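Local coordinates for xylose isomerase domain protein TIM barrel (Planctomyces limnophilus, PDB 3TVA), which probably acts as an isomerase of the xylose isomerase-like TIM-barrel family and binds a magnesium ion, at residues Gly14-Val19 / Ser209-Asp214; Ala21-His26 / Glu259-His264; His46-Glu51 / Val101-Glu106; Val69-Phe74 / His156-Gln161; Phe170-Asn175 / Val203-Arg208. All blocks are in the same frame, centred on the assembly; numbering follows the deposited sequence. Where two conformers were deposited one is given.

Contact 1: residues Gly14-Val19 / Ser209-Asp214. With MG (magnesium ion), chain C.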
# COMPACT_ATOMS: atom_id res chain seq x y z
N GLY A 14 -6.45 -6.99 8.81
CA GLY A 14 -5.19 -7.54 8.37
C GLY A 14 -4.07 -6.68 8.90
O GLY A 14 -4.31 -5.62 9.48
N VAL A 15 -2.85 -7.18 8.77
CA VAL A 15 -1.69 -6.37 9.09
C VAL A 15 -0.70 -6.46 7.94
O VAL A 15 -0.70 -7.43 7.17
CB VAL A 15 -1.00 -6.79 10.42
CG1 VAL A 15 -1.99 -6.70 11.59
CG2 VAL A 15 -0.42 -8.19 10.30
N PHE A 16 0.11 -5.43 7.80
CA PHE A 16 1.09 -5.38 6.73
C PHE A 16 2.34 -6.07 7.28
O PHE A 16 2.86 -5.69 8.31
CB PHE A 16 1.35 -3.93 6.31
CG PHE A 16 2.25 -3.80 5.13
CD1 PHE A 16 1.72 -3.61 3.86
CD2 PHE A 16 3.62 -3.88 5.27
CE1 PHE A 16 2.54 -3.51 2.75
CE2 PHE A 16 4.46 -3.77 4.16
CZ PHE A 16 3.91 -3.57 2.90
N THR A 17 2.80 -7.10 6.58
CA THR A 17 3.90 -7.93 7.07
C THR A 17 5.09 -7.93 6.12
O THR A 17 4.99 -7.48 4.98
CB THR A 17 3.46 -9.39 7.27
OG1 THR A 17 3.04 -9.94 6.02
CG2 THR A 17 2.32 -9.47 8.28
N SER A 18 6.22 -8.40 6.63
CA SER A 18 7.44 -8.58 5.84
C SER A 18 7.97 -9.98 6.08
O SER A 18 7.91 -10.46 7.20
CB SER A 18 8.52 -7.58 6.26
OG SER A 18 8.28 -6.28 5.74
N VAL A 19 8.43 -10.66 5.03
CA VAL A 19 9.26 -11.86 5.22
C VAL A 19 10.69 -11.51 5.67
O VAL A 19 11.18 -11.97 6.71
CB VAL A 19 9.36 -12.68 3.92
CG1 VAL A 19 10.25 -13.92 4.13
CG2 VAL A 19 7.97 -13.06 3.44
N SER A 209 -7.96 -1.91 -2.40
CA SER A 209 -7.43 -2.38 -1.12
C SER A 209 -7.08 -1.14 -0.32
O SER A 209 -6.98 -0.06 -0.88
CB SER A 209 -6.22 -3.32 -1.27
OG SER A 209 -5.14 -2.67 -1.91
N ILE A 210 -6.90 -1.27 0.99
CA ILE A 210 -6.61 -0.07 1.77
C ILE A 210 -5.63 -0.34 2.89
O ILE A 210 -5.47 -1.47 3.33
CB ILE A 210 -7.89 0.53 2.41
CG1 ILE A 210 -8.44 -0.42 3.47
CG2 ILE A 210 -8.99 0.84 1.36
CD1 ILE A 210 -8.72 0.26 4.78
N HIS A 211 -4.99 0.73 3.35
CA HIS A 211 -4.21 0.69 4.57
C HIS A 211 -4.88 1.55 5.64
O HIS A 211 -5.39 2.64 5.35
CB HIS A 211 -2.77 1.12 4.31
CG HIS A 211 -1.99 0.11 3.53
ND1 HIS A 211 -0.79 0.39 2.92
CD2 HIS A 211 -2.25 -1.19 3.26
CE1 HIS A 211 -0.35 -0.69 2.29
NE2 HIS A 211 -1.21 -1.66 2.49
N CYS A 212 -4.92 1.03 6.86
CA CYS A 212 -5.35 1.83 7.99
C CYS A 212 -4.11 2.29 8.72
O CYS A 212 -3.42 1.50 9.36
CB CYS A 212 -6.24 1.01 8.93
SG CYS A 212 -7.82 0.60 8.16
N LYS A 213 -3.85 3.58 8.60
CA LYS A 213 -2.66 4.19 9.19
C LYS A 213 -3.06 5.63 9.52
O LYS A 213 -3.98 6.18 8.90
CB LYS A 213 -1.50 4.16 8.19
CG LYS A 213 -0.16 4.51 8.84
CD LYS A 213 0.77 5.25 7.91
CE LYS A 213 1.31 4.37 6.84
NZ LYS A 213 1.74 5.16 5.63
N ASP A 214 -2.39 6.25 10.49
CA ASP A 214 -2.78 7.59 10.92
C ASP A 214 -1.56 8.52 10.97
O ASP A 214 -0.42 8.06 11.11
CB ASP A 214 -3.46 7.53 12.29
CG ASP A 214 -4.49 8.65 12.51
OD1 ASP A 214 -4.51 9.65 11.74
OD2 ASP A 214 -5.29 8.53 13.46
MG MG C . 0.61 2.41 3.06
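Phe16 and His211 bring their rings together inside the barrel, on strands 13-18 and 207-216. The two strands are not direct neighbours: strand 256-258 runs between them and pairs with both. The aromatic contact comes first. The nearest pair is Phe16 CD1 and His211 NE2, 3.8 Å apart. Phe16 CE1 lies 4.1 Å from His211 CE1. The ring centroids are 5.5 Å apart and the planes stand at 82°. Phe16 reaches across with CG anti to its backbone N (chi1 -174°).

The imidazole has two polar partners. His211 ND1 binds the magnesium ion at 2.5 Å. Glu158, Asp184 and Glu259 supply the other three protein ligands. The other ring nitrogen, His211 NE2, is hydrogen-bonded to Gln39 OE1. Lys213 forms a separate polar link. Its NZ stands 3.9 Å from the magnesium ion, too far to bind it, and instead hydrogen-bonds Asp184, another metal ligand.

Both nitrogens of His211 are therefore engaged, one by the metal and one by Gln39, and this probably fixes the rotation of the ring. Phe16 adds an apolar wall beside NE2 and CE1. Gln39 thus acts as a second-shell residue that positions a first-shell ligand, and Lys213 bonds to a first-shell ligand in a similar way.

Contact 2: residues Ala21-His26 / Glu259-His264. With MG (magnesium ion), chain C.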
# COMPACT_ATOMS: atom_id res chain seq x y z
N ALA A 21 12.58 -8.22 3.64
CA ALA A 21 12.62 -6.83 3.19
C ALA A 21 11.37 -6.07 3.62
O ALA A 21 10.32 -6.68 3.83
CB ALA A 21 12.78 -6.76 1.68
N GLY A 22 11.48 -4.75 3.75
CA GLY A 22 10.33 -3.93 4.09
C GLY A 22 10.17 -3.64 5.58
O GLY A 22 10.93 -4.13 6.42
N LEU A 23 9.17 -2.82 5.89
CA LEU A 23 8.88 -2.35 7.26
C LEU A 23 7.77 -3.09 8.06
O LEU A 23 7.39 -2.64 9.15
CB LEU A 23 8.65 -0.83 7.26
CG LEU A 23 9.75 0.01 6.59
CD1 LEU A 23 9.43 1.51 6.69
CD2 LEU A 23 11.14 -0.28 7.16
N GLY A 24 7.20 -4.16 7.49
CA GLY A 24 6.12 -4.89 8.16
C GLY A 24 6.56 -5.79 9.32
O GLY A 24 7.74 -6.12 9.44
N VAL A 25 5.62 -6.19 10.17
CA VAL A 25 5.92 -7.16 11.22
C VAL A 25 6.08 -8.53 10.59
O VAL A 25 5.60 -8.76 9.49
CB VAL A 25 4.82 -7.26 12.31
CG1 VAL A 25 4.69 -5.94 13.04
CG2 VAL A 25 3.49 -7.69 11.71
N HIS A 26 6.77 -9.44 11.27
CA HIS A 26 6.87 -10.80 10.75
C HIS A 26 5.53 -11.53 10.86
O HIS A 26 4.66 -11.13 11.64
CB HIS A 26 8.02 -11.56 11.41
CG HIS A 26 9.37 -11.05 11.01
ND1 HIS A 26 10.46 -11.07 11.86
CD2 HIS A 26 9.81 -10.50 9.85
CE1 HIS A 26 11.51 -10.55 11.24
NE2 HIS A 26 11.14 -10.20 10.02
N GLU A 259 -1.34 -0.74 8.94
CA GLU A 259 0.07 -0.53 8.69
C GLU A 259 0.63 0.42 9.74
O GLU A 259 0.10 1.51 9.93
CB GLU A 259 0.30 0.06 7.31
CG GLU A 259 1.78 0.20 6.98
CD GLU A 259 2.00 0.75 5.60
OE1 GLU A 259 1.41 1.80 5.31
OE2 GLU A 259 2.73 0.12 4.80
N ARG A 260 1.66 -0.01 10.47
CA ARG A 260 2.33 0.90 11.39
C ARG A 260 3.82 0.74 11.19
O ARG A 260 4.39 -0.30 11.58
CB ARG A 260 1.96 0.54 12.82
CG ARG A 260 2.61 1.40 13.88
CD ARG A 260 1.76 2.62 14.22
NE ARG A 260 2.40 3.43 15.25
CZ ARG A 260 3.25 4.42 15.01
NH1 ARG A 260 3.58 4.74 13.76
NH2 ARG A 260 3.79 5.09 16.03
N GLU A 261 4.50 1.75 10.66
CA GLU A 261 5.86 1.41 10.32
C GLU A 261 6.78 1.98 11.38
O GLU A 261 7.30 3.09 11.25
CB GLU A 261 6.19 2.08 8.98
CG GLU A 261 5.05 2.04 7.97
CD GLU A 261 5.42 2.71 6.64
OE1 GLU A 261 5.10 3.90 6.47
OE2 GLU A 261 6.01 2.03 5.76
N ILE A 262 7.11 1.13 12.34
CA ILE A 262 8.18 1.36 13.28
C ILE A 262 8.80 0.00 13.57
O ILE A 262 8.83 -0.43 14.72
CB ILE A 262 7.65 2.04 14.58
CG1 ILE A 262 6.40 1.33 15.11
CG2 ILE A 262 7.30 3.50 14.31
CD1 ILE A 262 5.91 1.88 16.44
N PRO A 263 9.35 -0.66 12.53
CA PRO A 263 9.93 -1.99 12.77
C PRO A 263 11.16 -1.92 13.67
O PRO A 263 11.62 -2.96 14.15
CB PRO A 263 10.30 -2.47 11.36
CG PRO A 263 10.45 -1.21 10.56
CD PRO A 263 9.40 -0.30 11.10
N HIS A 264 11.71 -0.72 13.85
CA HIS A 264 12.87 -0.51 14.73
C HIS A 264 12.49 -0.65 16.20
O HIS A 264 13.36 -0.75 17.07
CB HIS A 264 13.50 0.86 14.47
CG HIS A 264 12.59 2.01 14.77
ND1 HIS A 264 11.58 2.40 13.91
CD2 HIS A 264 12.52 2.85 15.83
CE1 HIS A 264 10.93 3.43 14.43
NE2 HIS A 264 11.49 3.72 15.60
MG MG C . 0.61 2.41 3.06
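Leu23 lays its two methyl branches against different residues of the loop 259-264. CD2 goes to Pro263, where it meets ring carbon CG at 3.6 Å. The same Pro263 CG lies 3.8 Å from Leu23 CB, and Pro263 CD is 3.6 Å from Leu23 O. The leucine side chain and the proline ring cross at a slant, and the ring is applied to both the side chain and the backbone of Leu23. The other branch, CD1, points to Glu261. It comes within 3.6 Å of Glu261 OE2 and 4.0 Å of Glu261 CB, crossing the extended glutamate chain obliquely. Leu23 CG sits anti to its carbonyl carbon (chi1 -52°), and the fork beyond it spreads between these two partners. No hydrogen bond crosses the contact. The packing is apolar, apart from the carboxylate oxygen beside a methyl.

Glu259 lies deeper and does not touch the loop 21-26. Its OE1 binds the magnesium ion at 2.5 Å, together with Glu158, Asp184 and His211. Glu261 keeps to the rim of the same pocket, close to a glycerol that probably came from the crystallisation liquor.

Both loops follow barrel strands at their C-terminal ends. Loop 21-26 leads from strand 13-18 to helix 27-32, and loop 259-264 from strand 256-258 to helix 266-287. Gln269 of helix 266-287 ties them together, since its NE2 hydrogen-bonds the carbonyls of both Leu23 and Arg260.

Contact 3: residues His46-Glu51 / Val101-Glu106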
# COMPACT_ATOMS: atom_id res chain seq x y z
N HIS A 46 16.96 -12.78 -3.60
CA HIS A 46 17.49 -14.13 -3.43
C HIS A 46 16.49 -15.08 -2.76
O HIS A 46 16.64 -16.30 -2.83
CB HIS A 46 18.82 -14.11 -2.66
CG HIS A 46 18.83 -13.19 -1.48
ND1 HIS A 46 18.82 -11.82 -1.60
CD2 HIS A 46 18.86 -13.45 -0.15
CE1 HIS A 46 18.84 -11.27 -0.40
NE2 HIS A 46 18.86 -12.24 0.50
N THR A 47 15.50 -14.51 -2.09
CA THR A 47 14.42 -15.29 -1.45
C THR A 47 13.12 -15.37 -2.27
O THR A 47 12.05 -15.64 -1.74
CB THR A 47 14.23 -14.96 0.04
OG1 THR A 47 14.17 -13.54 0.22
CG2 THR A 47 15.43 -15.52 0.85
N ARG A 48 13.21 -14.93 -3.52
CA ARG A 48 12.06 -14.78 -4.40
C ARG A 48 11.72 -15.92 -5.37
O ARG A 48 10.91 -15.73 -6.28
CB ARG A 48 12.23 -13.48 -5.20
CG ARG A 48 11.03 -12.59 -5.22
CD ARG A 48 11.40 -11.34 -6.01
NE ARG A 48 11.63 -10.21 -5.13
CZ ARG A 48 12.33 -9.13 -5.46
NH1 ARG A 48 12.89 -9.04 -6.66
NH2 ARG A 48 12.47 -8.15 -4.58
N THR A 49 12.38 -17.07 -5.27
CA THR A 49 12.15 -18.12 -6.27
C THR A 49 10.82 -18.84 -6.08
O THR A 49 10.12 -18.64 -5.09
CB THR A 49 13.26 -19.19 -6.20
OG1 THR A 49 13.14 -19.93 -4.97
CG2 THR A 49 14.64 -18.55 -6.28
N ARG A 50 10.51 -19.74 -7.01
CA ARG A 50 9.29 -20.52 -6.93
C ARG A 50 9.28 -21.41 -5.68
O ARG A 50 8.25 -21.59 -5.04
CB ARG A 50 9.16 -21.39 -8.18
CG ARG A 50 7.81 -22.09 -8.27
CD ARG A 50 7.76 -23.03 -9.46
NE ARG A 50 6.42 -23.56 -9.68
CZ ARG A 50 6.15 -24.78 -10.13
NH1 ARG A 50 7.14 -25.62 -10.41
NH2 ARG A 50 4.89 -25.16 -10.29
N GLU A 51 10.45 -21.95 -5.33
CA GLU A 51 10.56 -22.82 -4.17
C GLU A 51 10.30 -22.04 -2.87
O GLU A 51 9.66 -22.56 -1.96
CB GLU A 51 11.93 -23.51 -4.14
CG GLU A 51 12.17 -24.47 -5.31
CD GLU A 51 12.35 -23.76 -6.68
OE1 GLU A 51 11.85 -24.30 -7.69
OE2 GLU A 51 12.99 -22.67 -6.74
N VAL A 101 11.35 -2.02 -12.86
CA VAL A 101 10.33 -2.63 -13.69
C VAL A 101 10.52 -4.15 -13.74
O VAL A 101 9.55 -4.91 -13.54
CB VAL A 101 10.35 -2.03 -15.12
CG1 VAL A 101 9.46 -2.83 -16.09
CG2 VAL A 101 9.92 -0.58 -15.07
N ALA A 102 11.75 -4.60 -13.99
CA ALA A 102 12.07 -6.03 -14.01
C ALA A 102 11.82 -6.69 -12.64
O ALA A 102 11.32 -7.81 -12.55
CB ALA A 102 13.53 -6.28 -14.48
N GLU A 103 12.16 -5.98 -11.57
CA GLU A 103 11.87 -6.47 -10.23
C GLU A 103 10.37 -6.61 -9.98
O GLU A 103 9.95 -7.59 -9.36
CB GLU A 103 12.47 -5.57 -9.16
CG GLU A 103 13.91 -5.85 -8.86
CD GLU A 103 14.28 -5.42 -7.45
OE1 GLU A 103 15.02 -4.42 -7.32
OE2 GLU A 103 13.83 -6.06 -6.48
N MSE A 104 9.56 -5.65 -10.43
CA MSE A 104 8.10 -5.73 -10.23
C MSE A 104 7.54 -6.93 -10.98
O MSE A 104 6.59 -7.58 -10.52
CB MSE A 104 7.37 -4.45 -10.70
CG MSE A 104 7.29 -3.33 -9.69
SE MSE A 104 6.50 -3.85 -7.97
CE MSE A 104 4.78 -4.42 -8.55
N LYS A 105 8.11 -7.22 -12.14
CA LYS A 105 7.70 -8.42 -12.86
C LYS A 105 8.07 -9.73 -12.14
O LYS A 105 7.29 -10.66 -12.15
CB LYS A 105 8.20 -8.42 -14.30
CG LYS A 105 7.56 -7.31 -15.15
CD LYS A 105 8.12 -7.33 -16.57
CE LYS A 105 7.67 -6.09 -17.34
NZ LYS A 105 8.25 -6.07 -18.69
N GLU A 106 9.25 -9.78 -11.52
CA GLU A 106 9.59 -10.94 -10.68
C GLU A 106 8.68 -11.04 -9.47
O GLU A 106 8.34 -12.13 -9.02
CB GLU A 106 11.02 -10.84 -10.16
CG GLU A 106 12.11 -10.93 -11.18
CD GLU A 106 13.45 -10.57 -10.56
OE1 GLU A 106 14.27 -9.91 -11.26
OE2 GLU A 106 13.67 -10.92 -9.36
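The guanidinium of Arg48 takes both of its glutamate partners, Glu103 and Glu106, at its edge and near its plane. The Glu103 carboxylate is almost coplanar with it, the planes being 24° apart. The Glu106 carboxylate is turned further. Arg48 NH1 and NH2 grip Glu103 end-on, and both donate to the single oxygen OE2, each at 3.1 Å. NH1 arrives on the anti side of OE2, 19° out of the carboxylate plane, and NH2 comes nearly along the C-O axis. Arg48 NH1 also gives a weak bond to Glu106 OE2 at 3.4 Å. The arginine chain bends at chi3 (-104°), and this swings the guanidinium against helix 97-114.

The strongest polar partner of Arg48 is the carbonyl O of Pro43, reached by NH2. Ile107 and Phe110 of helix 97-114 pack on the arginine.

Replacing Arg48 by an alanine would probably leave Glu103 and Glu106, three residues apart on the helix, without their shared counter-charge, and the Pro43 carbonyl without this donor.

The contact lies away from the metal site and joins the loop before helix 50-62 to the outer helix 97-114. Its chemistry is a three-residue salt-bridge network, in which one buried arginine serves two carboxylates and a carbonyl.

Contact 4: residues Val69-Phe74 / His156-Gln161. With MG (magnesium ion), chain C.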
# COMPACT_ATOMS: atom_id res chain seq x y z
N VAL A 69 -2.33 -8.83 -0.87
CA VAL A 69 -1.52 -8.03 -1.78
C VAL A 69 -0.05 -8.27 -1.45
O VAL A 69 0.33 -8.40 -0.28
CB VAL A 69 -1.78 -6.49 -1.64
CG1 VAL A 69 -0.99 -5.73 -2.69
CG2 VAL A 69 -3.28 -6.12 -1.75
N ILE A 70 0.79 -8.34 -2.48
CA ILE A 70 2.23 -8.36 -2.27
C ILE A 70 2.86 -7.06 -2.79
O ILE A 70 2.70 -6.71 -3.95
CB ILE A 70 2.89 -9.62 -2.91
CG1 ILE A 70 2.41 -10.87 -2.15
CG2 ILE A 70 4.42 -9.47 -2.88
CD1 ILE A 70 2.79 -12.19 -2.77
N PHE A 71 3.56 -6.34 -1.92
CA PHE A 71 4.04 -5.00 -2.24
C PHE A 71 5.47 -4.99 -2.74
O PHE A 71 6.33 -5.67 -2.19
CB PHE A 71 3.91 -4.08 -1.01
CG PHE A 71 2.79 -3.08 -1.11
CD1 PHE A 71 1.50 -3.42 -0.75
CD2 PHE A 71 3.03 -1.81 -1.61
CE1 PHE A 71 0.46 -2.51 -0.86
CE2 PHE A 71 2.00 -0.89 -1.73
CZ PHE A 71 0.71 -1.24 -1.35
N GLY A 72 5.73 -4.22 -3.79
CA GLY A 72 7.10 -4.00 -4.22
C GLY A 72 7.83 -2.99 -3.36
O GLY A 72 7.22 -2.11 -2.75
N GLY A 73 9.14 -3.12 -3.31
CA GLY A 73 10.02 -2.15 -2.67
C GLY A 73 11.38 -2.49 -3.24
O GLY A 73 11.61 -3.64 -3.63
N PHE A 74 12.30 -1.53 -3.29
CA PHE A 74 13.50 -1.71 -4.09
C PHE A 74 14.71 -1.12 -3.40
O PHE A 74 14.58 -0.21 -2.58
CB PHE A 74 13.35 -1.04 -5.46
CG PHE A 74 12.03 -1.30 -6.12
CD1 PHE A 74 11.80 -2.50 -6.78
CD2 PHE A 74 11.02 -0.36 -6.08
CE1 PHE A 74 10.57 -2.74 -7.41
CE2 PHE A 74 9.79 -0.60 -6.70
CZ PHE A 74 9.57 -1.79 -7.36
N HIS A 156 -2.10 -2.45 -7.67
CA HIS A 156 -2.70 -1.42 -6.82
C HIS A 156 -1.68 -0.32 -6.54
O HIS A 156 -0.65 -0.57 -5.88
CB HIS A 156 -3.15 -2.04 -5.48
CG HIS A 156 -4.19 -3.11 -5.60
ND1 HIS A 156 -4.73 -3.74 -4.49
CD2 HIS A 156 -4.79 -3.66 -6.68
CE1 HIS A 156 -5.61 -4.64 -4.89
NE2 HIS A 156 -5.67 -4.61 -6.22
N LEU A 157 -1.94 0.88 -7.03
CA LEU A 157 -1.04 2.01 -6.78
C LEU A 157 -1.23 2.50 -5.36
O LEU A 157 -2.35 2.80 -4.93
CB LEU A 157 -1.32 3.18 -7.74
CG LEU A 157 -1.14 2.84 -9.22
CD1 LEU A 157 -1.55 4.01 -10.13
CD2 LEU A 157 0.31 2.42 -9.47
N GLU A 158 -0.14 2.57 -4.62
CA GLU A 158 -0.17 3.10 -3.28
C GLU A 158 -0.34 4.63 -3.33
O GLU A 158 0.25 5.29 -4.19
CB GLU A 158 1.13 2.72 -2.59
CG GLU A 158 1.37 3.44 -1.32
CD GLU A 158 0.53 2.91 -0.18
OE1 GLU A 158 -0.25 1.95 -0.34
OE2 GLU A 158 0.66 3.49 0.88
N THR A 159 -1.16 5.20 -2.44
CA THR A 159 -1.36 6.65 -2.39
C THR A 159 -0.05 7.39 -2.20
O THR A 159 0.67 7.16 -1.21
CB THR A 159 -2.21 7.07 -1.18
OG1 THR A 159 -3.42 6.34 -1.16
CG2 THR A 159 -2.51 8.53 -1.26
N GLY A 160 0.22 8.31 -3.12
CA GLY A 160 1.47 9.05 -3.22
C GLY A 160 1.36 10.52 -2.85
O GLY A 160 0.51 10.93 -2.05
N GLN A 161 2.25 11.31 -3.44
CA GLN A 161 2.23 12.75 -3.26
C GLN A 161 1.27 13.45 -4.23
O GLN A 161 0.96 14.63 -4.06
CB GLN A 161 3.64 13.32 -3.43
CG GLN A 161 3.83 14.76 -2.95
CD GLN A 161 3.80 15.78 -4.09
OE1 GLN A 161 3.54 15.44 -5.25
NE2 GLN A 161 4.06 17.04 -3.75
MG MG C . 0.61 2.41 3.06
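Phe71 and Glu158 form the closer half of this contact. Phe71 CZ is 3.5 Å from Glu158 OE1, and Phe71 CE2 is 3.8 Å from Glu158 CB, which sits at the ring edge in its plane. The carboxylate stands across the ring, with planes 81° apart. A bend at chi2 (76°) folds the Glu158 chain, and the carboxylate reaches both the ring and the magnesium ion, which OE2 binds at 2.4 Å.

The other half is looser, though buried. Val69 CG2 meets His156 ND1 at 3.9 Å and His156 CE1 at 4.2 Å. The polar partner of ND1 is Ser209 OG, on strand 207-216. The more open side is at Glu158, where a glycerol, probably from the crystallisation liquor, makes a weak hydrogen bond to OE2.

OE2 of Glu158 binds the metal, while the main partner of OE1 is Asn182 ND2. With Phe71 alongside, this probably keeps the carboxylate from turning within the barrel's metal site.

Contact 5: residues Phe170-Asn175 / Val203-Arg208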
# COMPACT_ATOMS: atom_id res chain seq x y z
N PHE A 170 -3.77 10.14 -14.33
CA PHE A 170 -2.78 9.11 -14.66
C PHE A 170 -3.47 7.80 -14.91
O PHE A 170 -3.19 7.10 -15.89
CB PHE A 170 -1.74 8.96 -13.53
CG PHE A 170 -0.71 7.89 -13.79
CD1 PHE A 170 0.22 8.04 -14.80
CD2 PHE A 170 -0.66 6.75 -12.99
CE1 PHE A 170 1.19 7.06 -15.04
CE2 PHE A 170 0.30 5.77 -13.21
CZ PHE A 170 1.23 5.92 -14.24
N ILE A 171 -4.38 7.44 -14.00
CA ILE A 171 -5.11 6.19 -14.12
C ILE A 171 -5.92 6.16 -15.40
O ILE A 171 -6.00 5.13 -16.08
CB ILE A 171 -6.02 5.97 -12.89
CG1 ILE A 171 -5.16 5.62 -11.66
CG2 ILE A 171 -7.08 4.92 -13.17
CD1 ILE A 171 -5.96 5.55 -10.37
N GLU A 172 -6.51 7.29 -15.74
CA GLU A 172 -7.33 7.41 -16.94
C GLU A 172 -6.48 7.32 -18.21
O GLU A 172 -6.93 6.80 -19.23
CB GLU A 172 -8.11 8.72 -16.90
CG GLU A 172 -9.60 8.54 -16.84
CD GLU A 172 -10.25 9.09 -15.58
OE1 GLU A 172 -10.91 10.15 -15.68
OE2 GLU A 172 -10.13 8.44 -14.52
N ASP A 173 -5.27 7.85 -18.15
CA ASP A 173 -4.33 7.77 -19.26
C ASP A 173 -3.79 6.35 -19.47
O ASP A 173 -3.63 5.91 -20.60
CB ASP A 173 -3.17 8.75 -19.07
CG ASP A 173 -3.56 10.19 -19.36
OD1 ASP A 173 -4.58 10.39 -20.06
OD2 ASP A 173 -2.88 11.13 -18.88
N VAL A 174 -3.50 5.64 -18.38
CA VAL A 174 -3.05 4.26 -18.49
C VAL A 174 -4.19 3.40 -19.06
O VAL A 174 -3.98 2.59 -19.98
CB VAL A 174 -2.59 3.71 -17.13
CG1 VAL A 174 -2.38 2.20 -17.20
CG2 VAL A 174 -1.31 4.42 -16.67
N ASN A 175 -5.39 3.59 -18.52
CA ASN A 175 -6.62 2.98 -19.04
C ASN A 175 -6.57 1.45 -19.19
O ASN A 175 -6.76 0.95 -20.29
CB ASN A 175 -7.02 3.64 -20.39
CG ASN A 175 -8.48 3.33 -20.78
OD1 ASN A 175 -9.27 2.91 -19.93
ND2 ASN A 175 -8.84 3.55 -22.04
N VAL A 203 -11.58 9.23 -5.74
CA VAL A 203 -10.97 8.07 -6.39
C VAL A 203 -11.72 6.75 -6.19
O VAL A 203 -11.20 5.69 -6.55
CB VAL A 203 -9.46 7.92 -6.07
CG1 VAL A 203 -8.73 9.21 -6.45
CG2 VAL A 203 -9.23 7.53 -4.61
N ALA A 204 -12.90 6.83 -5.57
CA ALA A 204 -13.61 5.67 -5.05
C ALA A 204 -13.69 4.48 -6.02
O ALA A 204 -13.47 3.34 -5.61
CB ALA A 204 -15.04 6.09 -4.63
N ARG A 205 -13.97 4.74 -7.30
CA ARG A 205 -14.20 3.65 -8.25
C ARG A 205 -12.95 2.82 -8.53
O ARG A 205 -13.04 1.71 -9.06
CB ARG A 205 -14.82 4.16 -9.56
CG ARG A 205 -13.90 5.05 -10.41
CD ARG A 205 -14.71 5.71 -11.52
NE ARG A 205 -13.94 6.67 -12.33
CZ ARG A 205 -13.77 7.94 -12.00
NH1 ARG A 205 -14.28 8.41 -10.86
NH2 ARG A 205 -13.07 8.76 -12.79
N TYR A 206 -11.77 3.37 -8.21
CA TYR A 206 -10.51 2.63 -8.38
C TYR A 206 -9.95 1.96 -7.12
O TYR A 206 -8.92 1.30 -7.20
CB TYR A 206 -9.43 3.53 -9.02
CG TYR A 206 -9.88 4.17 -10.30
CD1 TYR A 206 -10.21 3.39 -11.41
CD2 TYR A 206 -9.97 5.56 -10.43
CE1 TYR A 206 -10.62 3.96 -12.61
CE2 TYR A 206 -10.38 6.16 -11.65
CZ TYR A 206 -10.71 5.34 -12.72
OH TYR A 206 -11.13 5.89 -13.91
N VAL A 207 -10.60 2.12 -5.97
CA VAL A 207 -10.01 1.60 -4.73
C VAL A 207 -10.19 0.08 -4.69
O VAL A 207 -11.32 -0.41 -4.78
CB VAL A 207 -10.71 2.20 -3.50
CG1 VAL A 207 -10.28 1.48 -2.22
CG2 VAL A 207 -10.42 3.69 -3.40
N ARG A 208 -9.08 -0.67 -4.66
CA ARG A 208 -9.16 -2.12 -4.52
C ARG A 208 -8.67 -2.71 -3.19
O ARG A 208 -8.92 -3.88 -2.91
CB ARG A 208 -8.38 -2.78 -5.67
CG ARG A 208 -8.71 -2.25 -7.04
CD ARG A 208 -9.76 -3.08 -7.79
NE ARG A 208 -9.69 -2.76 -9.21
CZ ARG A 208 -9.18 -3.55 -10.15
NH1 ARG A 208 -8.76 -4.79 -9.86
NH2 ARG A 208 -9.14 -3.11 -11.40
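Ile171 and Tyr206 have the nearest CA atoms, 8.6 Å apart, where the end of helix 164-174 passes the 3-10 turn 204-206 that leads into strand 207-216. The CG2 branch of Ile171, anti to the backbone N, sits over the centre of the Tyr206 ring, 3.6 Å from the centroid and 9° off the normal, a CH-pi contact. Ile171 CD1 lies further along, 4.0 Å from Tyr206 CD2. The opposite face of the ring carries Arg205 CG, also over the centre, so the tyrosine is held flat between two aliphatic groups.

The polar end is at the surface. Tyr206 OH donates to Glu172 OE2 at 2.8 Å, meeting it from above the carboxylate plane. Arg205 NH2 makes a salt bridge to the same Glu172 OE2 at 3.4 Å, whose hydrogen bond is weak. Glu172 was modelled in two conformers, so both bonds hold for one position and are less certain.

With an alanine in place of Tyr206, a gap would probably open between Ile171 and Arg205, and Glu172 would lose its hydroxyl partner.

The helix end thus packs on the turn into strand 207-216, and Ile171 and Tyr206 both pack on Ile181 of strand 179-183. Outer helices cover the parallel strands of a TIM barrel in this way, here near the N-terminal end of strand 207-216.

Contacts 1 and 4 are buried inside the barrel. Each joins strands separated by one other, and they meet each other through Phe16, Phe71, His211 and Glu158. With contact 2 they share the magnesium ion, but contact 2 itself is surface packing between loops at the C-terminal ends of the strands. It joins contact 1 through probable hydrogen bonds at Ser18. Contacts 3 and 5 lie further out. Contact 3 is a salt-bridge network, and contact 5 a CH-pi contact with a tyrosine-carboxylate hydrogen bond. Contact 3 touches contact 4 where Met104 packs on Phe74, and contact 5 adjoins it through Leu157. Strand 207-216 serves contact 5 at its start and contact 1 beyond.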